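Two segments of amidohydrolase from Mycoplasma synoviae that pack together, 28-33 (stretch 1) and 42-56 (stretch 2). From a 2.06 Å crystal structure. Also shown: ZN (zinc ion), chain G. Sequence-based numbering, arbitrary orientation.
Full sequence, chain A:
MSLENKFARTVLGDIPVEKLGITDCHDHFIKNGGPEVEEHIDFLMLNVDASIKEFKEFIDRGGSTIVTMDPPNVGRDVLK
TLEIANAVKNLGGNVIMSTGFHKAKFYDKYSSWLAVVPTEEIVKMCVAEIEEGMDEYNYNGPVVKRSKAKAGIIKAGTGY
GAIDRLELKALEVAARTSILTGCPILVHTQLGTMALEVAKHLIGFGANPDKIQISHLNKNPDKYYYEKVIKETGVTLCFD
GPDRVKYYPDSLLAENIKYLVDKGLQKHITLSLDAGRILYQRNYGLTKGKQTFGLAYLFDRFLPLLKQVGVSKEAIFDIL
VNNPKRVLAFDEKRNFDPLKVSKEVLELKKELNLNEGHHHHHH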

ATOM      1  N   HIS A  28      -5.812  -6.864  28.480  1.00 16.48           N
ATOM      2  CA  HIS A  28      -6.127  -7.930  27.557  1.00 17.06           C
ATOM      3  C   HIS A  28      -5.225  -9.090  27.820  1.00 18.00           C
ATOM      4  O   HIS A  28      -4.156  -8.910  28.356  1.00 17.08           O
ATOM      5  CB  HIS A  28      -5.927  -7.480  26.103  1.00 15.86           C
ATOM      6  CG  HIS A  28      -6.749  -6.298  25.743  1.00 16.31           C
ATOM      7  ND1 HIS A  28      -8.048  -6.409  25.311  1.00 17.59           N
ATOM      8  CD2 HIS A  28      -6.487  -4.972  25.820  1.00 18.50           C
ATOM      9  CE1 HIS A  28      -8.551  -5.206  25.120  1.00 18.57           C
ATOM     10  NE2 HIS A  28      -7.625  -4.317  25.433  1.00 18.71           N
ATOM     11  N   PHE A  29      -5.651 -10.275  27.397  1.00 16.38           N
ATOM     12  CA  PHE A  29      -4.760 -11.419  27.368  1.00 17.92           C
ATOM     13  C   PHE A  29      -4.951 -12.183  26.074  1.00 17.32           C
ATOM     14  O   PHE A  29      -3.989 -12.436  25.341  1.00 15.86           O
ATOM     15  CB  PHE A  29      -5.010 -12.326  28.571  1.00 16.55           C
ATOM     16  CG  PHE A  29      -4.472 -11.775  29.857  1.00 17.36           C
ATOM     17  CD1 PHE A  29      -3.106 -11.582  30.026  1.00 17.75           C
ATOM     18  CD2 PHE A  29      -5.321 -11.468  30.899  1.00 16.22           C
ATOM     19  CE1 PHE A  29      -2.588 -11.058  31.248  1.00 18.45           C
ATOM     20  CE2 PHE A  29      -4.818 -10.953  32.108  1.00 18.43           C
ATOM     21  CZ  PHE A  29      -3.446 -10.765  32.284  1.00 15.85           C
ATOM     22  N   ILE A  30      -6.202 -12.560  25.813  1.00 15.60           N
ATOM     23  CA  ILE A  30      -6.558 -13.254  24.591  1.00 16.54           C
ATOM     24  C   ILE A  30      -7.325 -12.326  23.643  1.00 18.96           C
ATOM     25  O   ILE A  30      -8.337 -11.728  24.028  1.00 18.13           O
ATOM     26  CB  ILE A  30      -7.433 -14.478  24.910  1.00 17.84           C
ATOM     27  CG1 ILE A  30      -6.714 -15.379  25.940  1.00 16.60           C
ATOM     28  CG2 ILE A  30      -7.799 -15.228  23.605  1.00 17.53           C
ATOM     29  CD1 ILE A  30      -5.472 -16.068  25.400  1.00 16.21           C
ATOM     30  N   LYS A  31      -6.822 -12.202  22.420  1.00 17.02           N
ATOM     31  CA  LYS A  31      -7.527 -11.556  21.335  1.00 19.66           C
ATOM     32  C   LYS A  31      -7.564 -12.581  20.221  1.00 21.15           C
ATOM     33  O   LYS A  31      -6.546 -12.887  19.572  1.00 21.66           O
ATOM     34  CB  LYS A  31      -6.812 -10.279  20.873  1.00 19.52           C
ATOM     35  CG  LYS A  31      -6.969  -9.085  21.841  1.00 21.67           C
ATOM     36  CD  LYS A  31      -6.253  -7.807  21.287  1.00 22.26           C
ATOM     37  CE  LYS A  31      -6.602  -6.555  22.131  1.00 20.92           C
ATOM     38  NZ  LYS A  31      -6.178  -5.270  21.442  1.00 19.05           N
ATOM     39  N   ASN A  32      -8.741 -13.134  20.015  1.00 21.62           N
ATOM     40  CA  ASN A  32      -8.896 -14.251  19.110  1.00 21.70           C
ATOM     41  C   ASN A  32      -9.511 -13.785  17.783  1.00 22.45           C
ATOM     42  O   ASN A  32     -10.722 -13.760  17.628  1.00 25.87           O
ATOM     43  CB  ASN A  32      -9.775 -15.290  19.825  1.00 22.41           C
ATOM     44  CG  ASN A  32      -9.975 -16.541  19.025  1.00 27.45           C
ATOM     45  OD1 ASN A  32     -11.047 -17.167  19.082  1.00 29.26           O
ATOM     46  ND2 ASN A  32      -8.961 -16.927  18.276  1.00 21.18           N
ATOM     47  N   GLY A  33      -8.677 -13.401  16.824  1.00 23.95           N
ATOM     48  CA  GLY A  33      -9.184 -12.907  15.559  1.00 23.31           C
ATOM     49  C   GLY A  33      -9.975 -11.612  15.685  1.00 23.95           C
ATOM     50  O   GLY A  33      -9.809 -10.843  16.631  1.00 21.82           O
ATOM     51  N   ASP A  42       0.123  -8.219  15.145  1.00 22.46           N
ATOM     52  CA  ASP A  42       0.455  -8.045  16.583  1.00 23.76           C
ATOM     53  C   ASP A  42      -0.774  -8.023  17.536  1.00 22.23           C
ATOM     54  O   ASP A  42      -0.648  -8.196  18.754  1.00 19.95           O
ATOM     55  CB  ASP A  42       1.261  -6.751  16.802  1.00 22.77           C
ATOM     56  CG  ASP A  42       2.720  -6.871  16.338  1.00 27.02           C
ATOM     57  OD1 ASP A  42       3.127  -7.923  15.752  1.00 22.84           O
ATOM     58  OD2 ASP A  42       3.453  -5.892  16.579  1.00 25.79           O
ATOM     59  N   PHE A  43      -1.949  -7.765  16.975  1.00 21.45           N
ATOM     60  CA  PHE A  43      -3.183  -7.809  17.753  1.00 22.41           C
ATOM     61  C   PHE A  43      -3.663  -9.239  18.026  1.00 21.94           C
ATOM     62  O   PHE A  43      -4.542  -9.454  18.856  1.00 22.13           O
ATOM     63  CB  PHE A  43      -4.277  -6.981  17.096  1.00 22.16           C
ATOM     64  CG  PHE A  43      -4.044  -5.508  17.205  1.00 23.30           C
ATOM     65  CD1 PHE A  43      -4.121  -4.871  18.444  1.00 25.08           C
ATOM     66  CD2 PHE A  43      -3.721  -4.764  16.088  1.00 24.70           C
ATOM     67  CE1 PHE A  43      -3.882  -3.489  18.561  1.00 27.01           C
ATOM     68  CE2 PHE A  43      -3.486  -3.386  16.186  1.00 28.68           C
ATOM     69  CZ  PHE A  43      -3.571  -2.750  17.420  1.00 28.24           C
ATOM     70  N   LEU A  44      -3.075 -10.206  17.342  1.00 20.70           N
ATOM     71  CA  LEU A  44      -3.419 -11.595  17.574  1.00 20.78           C
ATOM     72  C   LEU A  44      -2.642 -12.148  18.767  1.00 21.27           C
ATOM     73  O   LEU A  44      -1.410 -12.213  18.732  1.00 20.44           O
ATOM     74  CB  LEU A  44      -3.162 -12.431  16.314  1.00 22.13           C
ATOM     75  CG  LEU A  44      -3.549 -13.892  16.474  1.00 24.36           C
ATOM     76  CD1 LEU A  44      -5.079 -14.058  16.581  1.00 22.53           C
ATOM     77  CD2 LEU A  44      -3.006 -14.654  15.287  1.00 26.52           C
HETATM   78  N   MSE A  45      -3.368 -12.530  19.816  1.00 18.73           N
HETATM   79  CA  MSE A  45      -2.778 -12.961  21.084  1.00 20.49           C
HETATM   80  C   MSE A  45      -3.474 -14.206  21.609  1.00 21.15           C
HETATM   81  O   MSE A  45      -4.583 -14.125  22.178  1.00 19.49           O
HETATM   82  CB  MSE A  45      -2.863 -11.822  22.137  1.00 16.84           C
HETATM   83  CG  MSE A  45      -2.292 -10.511  21.622  1.00 18.53           C
HETATM   84 SE   MSE A  45      -2.548  -8.929  22.807  1.00 29.41          SE
HETATM   85  CE  MSE A  45      -1.648  -9.639  24.410  1.00 20.31           C
ATOM     86  N   LEU A  46      -2.836 -15.363  21.441  1.00 21.26           N
ATOM     87  CA  LEU A  46      -3.550 -16.614  21.637  1.00 22.75           C
ATOM     88  C   LEU A  46      -2.954 -17.521  22.696  1.00 25.84           C
ATOM     89  O   LEU A  46      -3.295 -18.715  22.769  1.00 29.63           O
ATOM     90  CB  LEU A  46      -3.594 -17.395  20.330  1.00 24.10           C
ATOM     91  CG  LEU A  46      -4.528 -16.864  19.251  1.00 24.20           C
ATOM     92  CD1 LEU A  46      -4.156 -17.541  17.954  1.00 26.87           C
ATOM     93  CD2 LEU A  46      -5.988 -17.142  19.622  1.00 26.32           C
ATOM     94  N   ASN A  47      -2.080 -16.987  23.530  1.00 21.95           N
ATOM     95  CA  ASN A  47      -1.267 -17.865  24.360  1.00 20.10           C
ATOM     96  C   ASN A  47      -1.726 -17.832  25.824  1.00 19.97           C
ATOM     97  O   ASN A  47      -1.494 -16.876  26.577  1.00 19.60           O
ATOM     98  CB  ASN A  47       0.232 -17.540  24.126  1.00 20.44           C
ATOM     99  CG  ASN A  47       1.175 -18.550  24.738  1.00 20.74           C
ATOM    100  OD1 ASN A  47       0.889 -19.114  25.777  1.00 19.07           O
ATOM    101  ND2 ASN A  47       2.336 -18.750  24.107  1.00 20.00           N
ATOM    102  N   VAL A  48      -2.435 -18.884  26.207  1.00 21.03           N
ATOM    103  CA  VAL A  48      -2.904 -19.029  27.562  1.00 21.95           C
ATOM    104  C   VAL A  48      -1.742 -19.117  28.569  1.00 22.00           C
ATOM    105  O   VAL A  48      -1.754 -18.453  29.612  1.00 19.60           O
ATOM    106  CB  VAL A  48      -3.800 -20.281  27.701  1.00 23.64           C
ATOM    107  CG1 VAL A  48      -3.937 -20.681  29.157  1.00 22.34           C
ATOM    108  CG2 VAL A  48      -5.158 -20.030  27.072  1.00 22.61           C
ATOM    109  N   ASP A  49      -0.755 -19.951  28.280  1.00 22.04           N
ATOM    110  CA  ASP A  49       0.366 -20.111  29.210  1.00 20.94           C
ATOM    111  C   ASP A  49       1.062 -18.787  29.435  1.00 17.99           C
ATOM    112  O   ASP A  49       1.364 -18.443  30.540  1.00 18.12           O
ATOM    113  CB  ASP A  49       1.360 -21.183  28.728  1.00 22.99           C
ATOM    114  CG  ASP A  49       0.754 -22.577  28.750  1.00 35.62           C
ATOM    115  OD1 ASP A  49      -0.257 -22.760  29.479  1.00 36.22           O
ATOM    116  OD2 ASP A  49       1.269 -23.494  28.054  1.00 39.39           O
ATOM    117  N   ALA A  50       1.318 -18.044  28.378  1.00 19.81           N
ATOM    118  CA  ALA A  50       1.975 -16.744  28.532  1.00 20.81           C
ATOM    119  C   ALA A  50       1.141 -15.748  29.313  1.00 19.80           C
ATOM    120  O   ALA A  50       1.693 -14.917  30.034  1.00 17.86           O
ATOM    121  CB  ALA A  50       2.349 -16.163  27.181  1.00 19.10           C
ATOM    122  N   SER A  51      -0.179 -15.795  29.136  1.00 18.64           N
ATOM    123  CA  SER A  51      -1.066 -14.826  29.791  1.00 18.67           C
ATOM    124  C   SER A  51      -1.080 -15.065  31.293  1.00 20.40           C
ATOM    125  O   SER A  51      -1.050 -14.112  32.126  1.00 17.54           O
ATOM    126  CB  SER A  51      -2.491 -14.923  29.235  1.00 17.88           C
ATOM    127  OG  SER A  51      -2.519 -14.582  27.860  1.00 17.55           O
ATOM    128  N   ILE A  52      -1.142 -16.351  31.640  1.00 18.42           N
ATOM    129  CA  ILE A  52      -1.131 -16.773  33.038  1.00 17.28           C
ATOM    130  C   ILE A  52       0.172 -16.369  33.731  1.00 19.77           C
ATOM    131  O   ILE A  52       0.152 -15.866  34.848  1.00 20.19           O
ATOM    132  CB  ILE A  52      -1.340 -18.278  33.125  1.00 18.58           C
ATOM    133  CG1 ILE A  52      -2.757 -18.644  32.637  1.00 18.94           C
ATOM    134  CG2 ILE A  52      -1.062 -18.777  34.514  1.00 21.55           C
ATOM    135  CD1 ILE A  52      -3.038 -20.141  32.565  1.00 22.04           C
ATOM    136  N   LYS A  53       1.310 -16.585  33.077  1.00 19.82           N
ATOM    137  CA  LYS A  53       2.578 -16.137  33.674  1.00 21.14           C
ATOM    138  C   LYS A  53       2.579 -14.624  33.838  1.00 18.85           C
ATOM    139  O   LYS A  53       3.079 -14.109  34.815  1.00 16.62           O
ATOM    140  CB  LYS A  53       3.781 -16.554  32.818  1.00 20.25           C
ATOM    141  CG  LYS A  53       3.950 -18.073  32.631  1.00 22.50           C
ATOM    142  CD  LYS A  53       4.979 -18.356  31.517  1.00 24.16           C
ATOM    143  CE  LYS A  53       5.229 -19.866  31.390  1.00 28.52           C
ATOM    144  NZ  LYS A  53       6.052 -20.240  30.193  1.00 26.05           N
ATOM    145  N   GLU A  54       2.023 -13.893  32.872  1.00 18.22           N
ATOM    146  CA  GLU A  54       1.957 -12.434  33.025  1.00 18.63           C
ATOM    147  C   GLU A  54       1.079 -12.067  34.228  1.00 19.98           C
ATOM    148  O   GLU A  54       1.450 -11.237  35.066  1.00 19.56           O
ATOM    149  CB  GLU A  54       1.472 -11.736  31.727  1.00 17.37           C
ATOM    150  CG  GLU A  54       1.761 -10.227  31.621  1.00 16.74           C
ATOM    151  CD  GLU A  54       3.263  -9.891  31.402  1.00 19.69           C
ATOM    152  OE1 GLU A  54       4.117 -10.816  31.296  1.00 18.60           O
ATOM    153  OE2 GLU A  54       3.587  -8.690  31.360  1.00 18.91           O
ATOM    154  N   PHE A  55      -0.095 -12.693  34.313  1.00 19.62           N
ATOM    155  CA  PHE A  55      -1.025 -12.426  35.399  1.00 17.30           C
ATOM    156  C   PHE A  55      -0.349 -12.655  36.770  1.00 20.57           C
ATOM    157  O   PHE A  55      -0.512 -11.840  37.693  1.00 18.01           O
ATOM    158  CB  PHE A  55      -2.261 -13.316  35.263  1.00 17.53           C
ATOM    159  CG  PHE A  55      -3.523 -12.732  35.883  1.00 18.06           C
ATOM    160  CD1 PHE A  55      -3.476 -12.030  37.093  1.00 17.15           C
ATOM    161  CD2 PHE A  55      -4.747 -12.869  35.243  1.00 17.52           C
ATOM    162  CE1 PHE A  55      -4.626 -11.491  37.673  1.00 16.41           C
ATOM    163  CE2 PHE A  55      -5.921 -12.336  35.814  1.00 19.16           C
ATOM    164  CZ  PHE A  55      -5.854 -11.632  37.031  1.00 15.04           C
ATOM    165  N   LYS A  56       0.405 -13.761  36.883  1.00 20.39           N
ATOM    166  CA  LYS A  56       1.177 -14.083  38.101  1.00 16.86           C
ATOM    167  C   LYS A  56       2.215 -13.002  38.447  1.00 20.46           C
ATOM    168  O   LYS A  56       2.442 -12.694  39.621  1.00 18.82           O
ATOM    169  CB  LYS A  56       1.855 -15.457  37.969  1.00 20.93           C
ATOM    170  CG  LYS A  56       0.846 -16.642  38.026  1.00 24.38           C
ATOM    171  CD  LYS A  56       1.504 -18.014  37.749  1.00 23.85           C
ATOM    172  CE  LYS A  56       0.551 -19.192  38.069  1.00 27.86           C
ATOM    173  NZ  LYS A  56       1.000 -20.528  37.511  1.00 31.11           N
TER
HETATM  174 ZN    ZN G 362      -7.845  -2.124  24.810  1.00 34.02          ZN
HETATM  175  O   HOH W   1      -6.872  -2.963  22.659  1.00 24.73           O
HETATM  176  O   HOH W   2      -7.188  -0.220  23.594  1.00 25.33           O

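What does His28 contribute at the start of stretch 1? It turns to the metal rather than to stretch 2: His28 NE2 binds ZN at 2.3 Å, while its side chain stays out of contact with the partner segment.

How does Phe29 meet the helix? Its ring packs against the helix that begins at Val48. The Phe29 and Phe55 rings lie nearly parallel, planes at 17°, but slid apart so that they barely overlap; Phe29 CE2 comes 3.7 Å from Phe55 CD2. Glu54 CB sits at the ring edge. Ser51 OG approaches Phe29 CB at 3.4 Å, yet its hydrogen bond goes back to Asn47 O (2.8 Å), which leaves its contact with Phe29 one of packing.

What does Ile30 add, if its CB points away? Its end reaches back, with Ile30 CD1 4.3 Å from Val48 CG2, an apolar contact. Its backbone gives a CA-H...O contact, Ile30 CA to Met45 O, at 3.2 Å.

Where do the backbones join? At Lys31, in a single antiparallel bridge: Lys31 N donates to Met45 O (3.0 Å), and Met45 N donates to Lys31 O (3.2 Å). The aliphatic part of Lys31 passes selenomethionine Met45, CD to SE 4.2 Å, and its charged end finds a polar partner, NZ donating to water 1 (2.7 Å), itself a zinc ligand.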